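Local coordinates for protein Emp46p (PDB 2A6V) that serves as a calcium-independent cargo receptor of the legume-like lectin family, involved in the secretion of glycoproteins, with a potassium-binding carbohydrate recognition domain, at residues V43-K48 against E208-L213; E69-S74 against I212-L217; L160-N165 against L172-D177. All blocks are in the same frame, centred on the assembly; numbering follows the deposited sequence.

From the N terminus the chain first lays down 43-48, the end of strand 41-43 and the loop after it, then strand 66-75, which holds 69-74. Contact 3 follows as a local closure: strands 158-165 and 171-176 pair as a hairpin. Only then does strand 209-218 return, closing the long loops of contacts 1 and 2. These start at different strands but end on this same one, their segments overlapping at Ile-212 and Leu-213, and both contain the hairpin. All three contacts belong to one antiparallel sheet of the sandwich. The Glu-211 to Arg-73 salt bridge joins contacts 1 and 2; Glu-69 and Arg-161 tie contact 2 to contact 3.

Contact 1. Residues V43-K48 against E208-L213; sequences VLTPGK and ESFEIL
Thr-45 and Phe-210 meet through a side-chain hydroxyl that does the work of a backbone group. OG1 of Thr-45 accepts an almost straight bond from N of Phe-210 (3.1 Å, 173° at the hydrogen) and donates its own proton to O of Glu-208 at 2.9 Å. With chi1 at 56°, OG1 sits between the backbone N and the carbonyl carbon, which turns it to the 208-210 backbone. The Glu-208 oxygen has a second donor, ND2 of Asn-203. N of Leu-44 gives a 2.8 Å bond to O of Phe-210. On the face carrying Val-43 and Glu-211, OG of Ser-209 donates to OE2 of Glu-211 at 2.7 Å, meeting the anti lone pair of OE2; OE1 of the same carboxylate is salt-bridged to Arg-73 and Arg-41. CG1 of Val-43 rests 3.4 Å from the Ser-209 hydroxyl oxygen. OG1 of Thr-45 also lies at the edge of the Phe-210 ring, 3.5 Å from CD2; toward the sandwich interior, CD1 of Leu-44 reaches CG1 of Ile-212 at 3.8 Å. Ala-201 and Leu-85 of the facing sheet cover Leu-44 and Phe-210. Val-43 and Glu-211 form the last antiparallel, non-hydrogen-bonded pair across these segments; beyond it the Thr-45 hydroxyl takes over the bonding where strand 41-43 gives way to loop, in the beta sandwich of a legume-like lectin.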
loop_
_atom_site.group_PDB
_atom_site.type_symbol
_atom_site.label_atom_id
_atom_site.label_comp_id
_atom_site.label_asym_id
_atom_site.label_seq_id
_atom_site.Cartn_x
_atom_site.Cartn_y
_atom_site.Cartn_z
ATOM N N VAL A 43 1.968 -7.858 11.109
ATOM C CA VAL A 43 1.089 -6.950 11.808
ATOM C C VAL A 43 1.820 -5.603 11.795
ATOM O O VAL A 43 2.870 -5.438 12.445
ATOM C CB VAL A 43 0.793 -7.414 13.241
ATOM C CG1 VAL A 43 -0.111 -6.396 13.949
ATOM C CG2 VAL A 43 0.164 -8.814 13.231
ATOM N N LEU A 44 1.303 -4.661 11.018
ATOM C CA LEU A 44 1.924 -3.352 10.876
ATOM C C LEU A 44 1.781 -2.546 12.143
ATOM O O LEU A 44 2.710 -1.819 12.501
ATOM C CB LEU A 44 1.291 -2.585 9.699
ATOM C CG LEU A 44 1.533 -3.148 8.300
ATOM C CD1 LEU A 44 0.591 -2.489 7.295
ATOM C CD2 LEU A 44 2.970 -2.943 7.850
ATOM N N THR A 45 0.645 -2.682 12.838
ATOM C CA THR A 45 0.317 -1.847 13.999
ATOM C C THR A 45 -0.122 -2.682 15.207
ATOM O O THR A 45 -1.306 -2.681 15.576
ATOM C CB THR A 45 -0.783 -0.838 13.641
ATOM O OG1 THR A 45 -1.941 -1.506 13.128
ATOM C CG2 THR A 45 -0.325 0.078 12.529
ATOM N N PRO A 46 0.822 -3.410 15.799
ATOM C CA PRO A 46 0.493 -4.379 16.853
ATOM C C PRO A 46 0.114 -3.830 18.224
ATOM O O PRO A 46 -0.396 -4.585 19.061
ATOM C CB PRO A 46 1.782 -5.188 16.980
ATOM C CG PRO A 46 2.863 -4.274 16.542
ATOM C CD PRO A 46 2.246 -3.444 15.447
ATOM N N GLY A 47 0.407 -2.572 18.463
ATOM C CA GLY A 47 0.126 -1.942 19.744
ATOM C C GLY A 47 -0.713 -0.690 19.620
ATOM O O GLY A 47 -0.964 -0.196 18.528
ATOM N N LYS A 48 -1.113 -0.154 20.766
ATOM C CA LYS A 48 -1.828 1.110 20.808
ATOM C C LYS A 48 -0.928 2.208 20.262
ATOM O O LYS A 48 0.243 2.338 20.684
ATOM C CB LYS A 48 -2.207 1.412 22.273
ATOM C CG LYS A 48 -3.164 0.423 22.852
ATOM C CD LYS A 48 -3.263 0.530 24.381
ATOM C CE LYS A 48 -4.269 1.546 24.843
ATOM N NZ LYS A 48 -4.437 1.488 26.349
ATOM N N GLU A 208 -6.547 -0.883 16.382
ATOM C CA GLU A 208 -6.816 -1.466 15.067
ATOM C C GLU A 208 -5.574 -2.199 14.556
ATOM O O GLU A 208 -4.465 -1.665 14.581
ATOM C CB GLU A 208 -7.220 -0.378 14.052
ATOM C CG GLU A 208 -7.786 -0.942 12.765
ATOM C CD GLU A 208 -8.567 0.077 11.918
ATOM O OE1 GLU A 208 -8.621 1.290 12.238
ATOM O OE2 GLU A 208 -9.151 -0.360 10.915
ATOM N N SER A 209 -5.750 -3.429 14.093
ATOM C CA SER A 209 -4.624 -4.241 13.657
ATOM C C SER A 209 -4.593 -4.306 12.137
ATOM O O SER A 209 -5.327 -5.086 11.519
ATOM C CB SER A 209 -4.694 -5.645 14.268
ATOM O OG SER A 209 -3.493 -6.349 13.963
ATOM N N PHE A 210 -3.746 -3.485 11.541
ATOM C CA PHE A 210 -3.539 -3.508 10.098
ATOM C C PHE A 210 -2.490 -4.541 9.770
ATOM O O PHE A 210 -1.382 -4.491 10.298
ATOM C CB PHE A 210 -3.108 -2.129 9.592
ATOM C CG PHE A 210 -4.181 -1.075 9.723
ATOM C CD1 PHE A 210 -5.280 -1.087 8.876
ATOM C CD2 PHE A 210 -4.097 -0.094 10.690
ATOM C CE1 PHE A 210 -6.255 -0.115 8.959
ATOM C CE2 PHE A 210 -5.099 0.883 10.789
ATOM C CZ PHE A 210 -6.170 0.851 9.906
ATOM N N GLU A 211 -2.838 -5.466 8.888
ATOM C CA GLU A 211 -2.036 -6.673 8.648
ATOM C C GLU A 211 -1.825 -6.927 7.175
ATOM O O GLU A 211 -2.729 -6.700 6.371
ATOM C CB GLU A 211 -2.690 -7.882 9.288
ATOM C CG GLU A 211 -3.086 -7.635 10.732
ATOM C CD GLU A 211 -3.623 -8.840 11.464
ATOM O OE1 GLU A 211 -3.736 -9.921 10.850
ATOM O OE2 GLU A 211 -3.921 -8.713 12.663
ATOM N N ILE A 212 -0.636 -7.421 6.820
ATOM C CA ILE A 212 -0.290 -7.809 5.453
ATOM C C ILE A 212 -0.065 -9.332 5.429
ATOM O O ILE A 212 0.832 -9.842 6.118
ATOM C CB ILE A 212 0.964 -7.059 4.958
ATOM C CG1 ILE A 212 0.747 -5.533 5.000
ATOM C CG2 ILE A 212 1.342 -7.508 3.585
ATOM C CD1 ILE A 212 -0.325 -4.994 4.057
ATOM N N LEU A 213 -0.829 -10.042 4.616
ATOM C CA LEU A 213 -0.740 -11.498 4.547
ATOM C C LEU A 213 0.076 -11.973 3.352
ATOM O O LEU A 213 0.700 -13.040 3.411
ATOM C CB LEU A 213 -2.142 -12.112 4.473
ATOM C CG LEU A 213 -2.850 -12.251 5.819
ATOM C CD1 LEU A 213 -3.167 -10.926 6.446
ATOM C CD2 LEU A 213 -4.084 -13.096 5.601
#

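Contact 2. Residues E69-S74 against I212-L217; sequences EWTFRS and ILKMKL
Strands 69-74 and 212-217 run antiparallel, the axes of these short segments 4.6 Å apart at closest approach, with 174° between their N-to-C directions. Glu-69 and Lys-216 form a hydrogen-bonded pair, with N of Glu-69 to O of Lys-216 at 2.9 Å and the return bond from N of Lys-216. Farther along, N of Thr-71 is hydrogen-bonded to O of Lys-214. Thr-71 O faces two amides: Leu-213 N at 2.8 Å and, weakly, Lys-214 N at 3.4 Å. This is a classic beta bulge, with Leu-213 and Lys-214 opposite Thr-71, shifting the register so that Phe-72 pairs with Ile-212 in this sheet of the lectin sandwich. On the interior side, Met-215 lies over one face of the Trp-70 indole. CG of Met-215, anti to its own backbone N (chi1 -179°), stands 3.4 Å from the centroid of the six-membered ring, 7° off the normal, a CH-pi contact; SD adds a more distant, oblique Met-aromatic contact. CG2 of Ile-212 comes to the indole edge, 4.0 Å from CE3, while CD1 of Ile-212 touches CB of Phe-72. Phe-87 of the facing sheet meets the Trp-70 ring. On the outer side, CB of Lys-214 packs against CB of Thr-71, whose OG1 is hydrogen-bonded to Thr-159, and CD1 of Leu-213 lies over one face of the Arg-73 guanidinium, salt-bridged through NE to Glu-211.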
loop_
_atom_site.group_PDB
_atom_site.type_symbol
_atom_site.label_atom_id
_atom_site.label_comp_id
_atom_site.label_asym_id
_atom_site.label_seq_id
_atom_site.Cartn_x
_atom_site.Cartn_y
_atom_site.Cartn_z
ATOM N N GLU A 69 -0.305 -7.102 -6.273
ATOM C CA GLU A 69 -1.397 -7.613 -5.479
ATOM C C GLU A 69 -0.961 -7.617 -4.030
ATOM O O GLU A 69 -0.015 -8.327 -3.684
ATOM C CB GLU A 69 -1.754 -9.025 -5.899
ATOM C CG GLU A 69 -2.366 -9.127 -7.271
ATOM C CD GLU A 69 -2.651 -10.563 -7.674
ATOM O OE1 GLU A 69 -2.074 -11.514 -7.081
ATOM O OE2 GLU A 69 -3.451 -10.732 -8.613
ATOM N N TRP A 70 -1.626 -6.827 -3.199
ATOM C CA TRP A 70 -1.458 -6.847 -1.752
ATOM C C TRP A 70 -2.648 -7.524 -1.098
ATOM O O TRP A 70 -3.790 -7.161 -1.408
ATOM C CB TRP A 70 -1.393 -5.426 -1.209
ATOM C CG TRP A 70 -0.165 -4.632 -1.543
ATOM C CD1 TRP A 70 -0.012 -3.744 -2.571
ATOM C CD2 TRP A 70 1.063 -4.619 -0.818
ATOM N NE1 TRP A 70 1.242 -3.181 -2.527
ATOM C CE2 TRP A 70 1.920 -3.698 -1.451
ATOM C CE3 TRP A 70 1.527 -5.276 0.318
ATOM C CZ2 TRP A 70 3.204 -3.433 -0.992
ATOM C CZ3 TRP A 70 2.813 -5.025 0.754
ATOM C CH2 TRP A 70 3.626 -4.102 0.118
ATOM N N THR A 71 -2.419 -8.495 -0.210
ATOM C CA THR A 71 -3.466 -9.147 0.541
ATOM C C THR A 71 -3.329 -8.650 1.958
ATOM O O THR A 71 -2.260 -8.788 2.566
ATOM C CB THR A 71 -3.320 -10.658 0.468
ATOM O OG1 THR A 71 -3.441 -11.064 -0.904
ATOM C CG2 THR A 71 -4.422 -11.351 1.249
ATOM N N PHE A 72 -4.399 -8.089 2.489
ATOM C CA PHE A 72 -4.345 -7.360 3.749
ATOM C C PHE A 72 -5.638 -7.551 4.530
ATOM O O PHE A 72 -6.646 -8.004 4.000
ATOM C CB PHE A 72 -4.137 -5.851 3.459
ATOM C CG PHE A 72 -5.347 -5.200 2.854
ATOM C CD1 PHE A 72 -6.340 -4.670 3.659
ATOM C CD2 PHE A 72 -5.526 -5.196 1.478
ATOM C CE1 PHE A 72 -7.487 -4.149 3.102
ATOM C CE2 PHE A 72 -6.684 -4.652 0.933
ATOM C CZ PHE A 72 -7.636 -4.123 1.758
ATOM N N ARG A 73 -5.622 -7.195 5.796
ATOM C CA ARG A 73 -6.851 -7.022 6.538
ATOM C C ARG A 73 -6.676 -6.020 7.669
ATOM O O ARG A 73 -5.563 -5.703 8.075
ATOM C CB ARG A 73 -7.365 -8.352 7.087
ATOM C CG ARG A 73 -6.455 -8.974 8.127
ATOM C CD ARG A 73 -6.901 -10.369 8.501
ATOM N NE ARG A 73 -5.959 -10.936 9.453
ATOM C CZ ARG A 73 -5.914 -12.206 9.805
ATOM N NH1 ARG A 73 -6.796 -13.079 9.362
ATOM N NH2 ARG A 73 -4.981 -12.595 10.661
ATOM N N SER A 74 -7.794 -5.548 8.186
ATOM C CA SER A 74 -7.826 -4.796 9.419
ATOM C C SER A 74 -8.694 -5.587 10.366
ATOM O O SER A 74 -9.827 -5.885 10.050
ATOM C CB SER A 74 -8.458 -3.424 9.231
ATOM O OG SER A 74 -8.633 -2.818 10.509
ATOM N N ILE A 212 -0.636 -7.421 6.820
ATOM C CA ILE A 212 -0.290 -7.809 5.453
ATOM C C ILE A 212 -0.065 -9.332 5.429
ATOM O O ILE A 212 0.832 -9.842 6.118
ATOM C CB ILE A 212 0.964 -7.059 4.958
ATOM C CG1 ILE A 212 0.747 -5.533 5.000
ATOM C CG2 ILE A 212 1.342 -7.508 3.585
ATOM C CD1 ILE A 212 -0.325 -4.994 4.057
ATOM N N LEU A 213 -0.829 -10.042 4.616
ATOM C CA LEU A 213 -0.740 -11.498 4.547
ATOM C C LEU A 213 0.076 -11.973 3.352
ATOM O O LEU A 213 0.700 -13.040 3.411
ATOM C CB LEU A 213 -2.142 -12.112 4.473
ATOM C CG LEU A 213 -2.850 -12.251 5.819
ATOM C CD1 LEU A 213 -3.167 -10.926 6.446
ATOM C CD2 LEU A 213 -4.084 -13.096 5.601
ATOM N N LYS A 214 0.090 -11.200 2.258
ATOM C CA LYS A 214 0.734 -11.605 1.019
ATOM C C LYS A 214 1.010 -10.363 0.185
ATOM O O LYS A 214 0.323 -9.334 0.300
ATOM C CB LYS A 214 -0.131 -12.588 0.242
ATOM C CG LYS A 214 0.476 -13.207 -0.983
ATOM C CD LYS A 214 -0.393 -14.408 -1.521
ATOM C CE LYS A 214 -1.875 -14.309 -1.206
ATOM N NZ LYS A 214 -2.670 -15.381 -1.906
ATOM N N MET A 215 2.057 -10.437 -0.610
ATOM C CA MET A 215 2.296 -9.424 -1.639
ATOM C C MET A 215 3.043 -10.041 -2.810
ATOM O O MET A 215 4.043 -10.722 -2.612
ATOM C CB MET A 215 3.063 -8.219 -1.082
ATOM C CG MET A 215 3.322 -7.092 -2.121
ATOM S SD MET A 215 4.749 -7.432 -3.194
ATOM C CE MET A 215 4.815 -5.984 -4.183
ATOM N N LYS A 216 2.528 -9.860 -4.012
ATOM C CA LYS A 216 3.142 -10.367 -5.231
ATOM C C LYS A 216 3.200 -9.263 -6.257
ATOM O O LYS A 216 2.261 -8.474 -6.386
ATOM C CB LYS A 216 2.330 -11.517 -5.815
ATOM C CG LYS A 216 2.287 -12.769 -4.977
ATOM C CD LYS A 216 1.466 -13.872 -5.656
ATOM C CE LYS A 216 1.482 -15.169 -4.858
ATOM N NZ LYS A 216 0.461 -16.148 -5.337
ATOM N N LEU A 217 4.292 -9.193 -6.988
ATOM C CA LEU A 217 4.394 -8.341 -8.150
ATOM C C LEU A 217 4.602 -9.245 -9.351
ATOM O O LEU A 217 5.322 -10.237 -9.255
ATOM C CB LEU A 217 5.545 -7.336 -8.040
ATOM C CG LEU A 217 5.787 -6.453 -9.275
ATOM C CD1 LEU A 217 6.342 -5.117 -8.872
ATOM C CD2 LEU A 217 6.716 -7.111 -10.347
#

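Contact 3. Residues L160-N165 against L172-D177; sequences LRLTYN and LKLQMD
At the edge of the Arg-161 guanidinium, near its plane, lies OE1 of Gln-175, the two flat groups turned 64° from each other. The side chains run alongside; OE1 is 3.3 Å from CD of Arg-161, whose NE is salt-bridged to Glu-69. On the opposite face of the sheet, the Tyr-164 ring meets CB of Leu-172 obliquely through CD1 at 4.2 Å; its OH is hydrogen-bonded to ND1 of His-170. A water is hydrogen-bonded to OE1 of Gln-175 (2.7 Å), O of Arg-161 and OG1 of Thr-163. Set between the backbone N and the carbonyl carbon (chi1 53°), OG1 of Thr-163 lies beside this water and 3.3 Å from CB of Lys-173. Two hydrogen-bonded pairs, Arg-161 with Gln-175 and Thr-163 with Lys-173, join the hairpin strands. On the leucine face, CD2 of Leu-174 touches both CD2 of Leu-160 and CB of Leu-162, 3.8 Å from each; SD of Met-176 touches CB of Leu-160. Ile-113 of the facing sheet covers these leucines. The chemistry is two-sided: a largely apolar face turns to the sandwich interior, while the other gathers amide, hydroxyl and water near a guanidinium probably balanced by Glu-69.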
loop_
_atom_site.group_PDB
_atom_site.type_symbol
_atom_site.label_atom_id
_atom_site.label_comp_id
_atom_site.label_asym_id
_atom_site.label_seq_id
_atom_site.Cartn_x
_atom_site.Cartn_y
_atom_site.Cartn_z
ATOM N N LEU A 160 -6.011 -6.091 -2.805
ATOM C CA LEU A 160 -5.891 -4.924 -3.649
ATOM C C LEU A 160 -5.048 -5.327 -4.831
ATOM O O LEU A 160 -3.922 -5.822 -4.662
ATOM C CB LEU A 160 -5.242 -3.778 -2.854
ATOM C CG LEU A 160 -4.934 -2.491 -3.620
ATOM C CD1 LEU A 160 -5.053 -1.301 -2.686
ATOM C CD2 LEU A 160 -3.564 -2.568 -4.283
ATOM N N ARG A 161 -5.583 -5.165 -6.037
ATOM C CA ARG A 161 -4.851 -5.493 -7.241
ATOM C C ARG A 161 -4.720 -4.261 -8.112
ATOM O O ARG A 161 -5.729 -3.707 -8.577
ATOM C CB ARG A 161 -5.534 -6.604 -8.040
ATOM C CG ARG A 161 -4.757 -6.894 -9.307
ATOM C CD ARG A 161 -5.438 -7.831 -10.270
ATOM N NE ARG A 161 -5.518 -9.165 -9.711
ATOM C CZ ARG A 161 -6.436 -10.079 -10.026
ATOM N NH1 ARG A 161 -7.403 -9.822 -10.911
ATOM N NH2 ARG A 161 -6.391 -11.273 -9.438
ATOM N N LEU A 162 -3.489 -3.845 -8.353
ATOM C CA LEU A 162 -3.181 -2.680 -9.159
ATOM C C LEU A 162 -2.539 -3.171 -10.443
ATOM O O LEU A 162 -1.494 -3.819 -10.402
ATOM C CB LEU A 162 -2.222 -1.751 -8.404
ATOM C CG LEU A 162 -1.791 -0.433 -9.068
ATOM C CD1 LEU A 162 -1.257 0.550 -8.048
ATOM C CD2 LEU A 162 -0.748 -0.672 -10.119
ATOM N N THR A 163 -3.183 -2.901 -11.574
ATOM C CA THR A 163 -2.627 -3.258 -12.887
ATOM C C THR A 163 -2.298 -1.965 -13.631
ATOM O O THR A 163 -3.070 -1.023 -13.593
ATOM C CB THR A 163 -3.594 -4.184 -13.693
ATOM O OG1 THR A 163 -4.901 -3.616 -13.777
ATOM C CG2 THR A 163 -3.836 -5.457 -12.999
ATOM N N TYR A 164 -1.141 -1.900 -14.281
ATOM C CA TYR A 164 -0.716 -0.673 -14.922
ATOM C C TYR A 164 -0.024 -1.015 -16.223
ATOM O O TYR A 164 0.908 -1.806 -16.239
ATOM C CB TYR A 164 0.222 0.121 -14.011
ATOM C CG TYR A 164 0.910 1.273 -14.687
ATOM C CD1 TYR A 164 0.195 2.357 -15.196
ATOM C CD2 TYR A 164 2.276 1.275 -14.848
ATOM C CE1 TYR A 164 0.852 3.413 -15.817
ATOM C CE2 TYR A 164 2.930 2.324 -15.467
ATOM C CZ TYR A 164 2.228 3.380 -15.954
ATOM O OH TYR A 164 2.921 4.419 -16.557
ATOM N N ASN A 165 -0.507 -0.423 -17.309
ATOM C CA ASN A 165 -0.024 -0.748 -18.648
ATOM C C ASN A 165 0.288 0.523 -19.419
ATOM O O ASN A 165 -0.595 1.097 -20.025
ATOM C CB ASN A 165 -1.051 -1.585 -19.398
ATOM C CG ASN A 165 -0.532 -2.067 -20.736
ATOM O OD1 ASN A 165 0.623 -1.842 -21.076
ATOM N ND2 ASN A 165 -1.376 -2.744 -21.473
ATOM N N LEU A 172 -4.246 2.479 -15.599
ATOM C CA LEU A 172 -4.107 1.892 -14.274
ATOM C C LEU A 172 -5.498 1.503 -13.782
ATOM O O LEU A 172 -6.426 2.325 -13.770
ATOM C CB LEU A 172 -3.482 2.896 -13.324
ATOM C CG LEU A 172 -3.060 2.313 -11.971
ATOM C CD1 LEU A 172 -1.853 3.043 -11.459
ATOM C CD2 LEU A 172 -4.222 2.376 -10.949
ATOM N N LYS A 173 -5.654 0.241 -13.403
ATOM C CA LYS A 173 -6.874 -0.262 -12.808
ATOM C C LYS A 173 -6.593 -0.699 -11.379
ATOM O O LYS A 173 -5.580 -1.327 -11.102
ATOM C CB LYS A 173 -7.382 -1.457 -13.603
ATOM C CG LYS A 173 -8.681 -2.022 -13.167
ATOM C CD LYS A 173 -9.315 -2.819 -14.304
ATOM C CE LYS A 173 -8.630 -4.137 -14.499
ATOM N NZ LYS A 173 -9.354 -4.919 -15.543
ATOM N N LEU A 174 -7.508 -0.380 -10.490
ATOM C CA LEU A 174 -7.390 -0.767 -9.103
ATOM C C LEU A 174 -8.613 -1.560 -8.750
ATOM O O LEU A 174 -9.730 -1.027 -8.772
ATOM C CB LEU A 174 -7.282 0.486 -8.229
ATOM C CG LEU A 174 -6.767 0.341 -6.799
ATOM C CD1 LEU A 174 -7.711 -0.387 -5.943
ATOM C CD2 LEU A 174 -5.371 -0.302 -6.778
ATOM N N GLN A 175 -8.430 -2.834 -8.424
ATOM C CA GLN A 175 -9.522 -3.696 -7.987
ATOM C C GLN A 175 -9.372 -4.039 -6.513
ATOM O O GLN A 175 -8.268 -4.174 -6.007
ATOM C CB GLN A 175 -9.532 -5.002 -8.785
ATOM C CG GLN A 175 -9.732 -4.850 -10.292
ATOM C CD GLN A 175 -9.351 -6.121 -11.013
ATOM O OE1 GLN A 175 -8.176 -6.370 -11.260
ATOM N NE2 GLN A 175 -10.337 -6.943 -11.317
ATOM N N MET A 176 -10.492 -4.150 -5.834
ATOM C CA MET A 176 -10.582 -4.646 -4.470
ATOM C C MET A 176 -11.427 -5.890 -4.506
ATOM O O MET A 176 -12.575 -5.864 -4.953
ATOM C CB MET A 176 -11.194 -3.607 -3.542
ATOM C CG MET A 176 -10.475 -2.255 -3.575
ATOM S SD MET A 176 -8.791 -2.272 -2.955
ATOM C CE MET A 176 -9.027 -2.587 -1.301
ATOM N N ASP A 177 -10.870 -7.003 -4.049
ATOM C CA ASP A 177 -11.562 -8.292 -4.101
ATOM C C ASP A 177 -12.154 -8.550 -5.491
ATOM O O ASP A 177 -13.294 -8.980 -5.616
ATOM C CB ASP A 177 -12.586 -8.365 -2.968
ATOM C CG ASP A 177 -11.946 -8.452 -1.601
ATOM O OD1 ASP A 177 -10.763 -8.860 -1.519
ATOM O OD2 ASP A 177 -12.570 -8.189 -0.565
HETATM O O HOH W 1 -6.405 -4.358 -11.412
#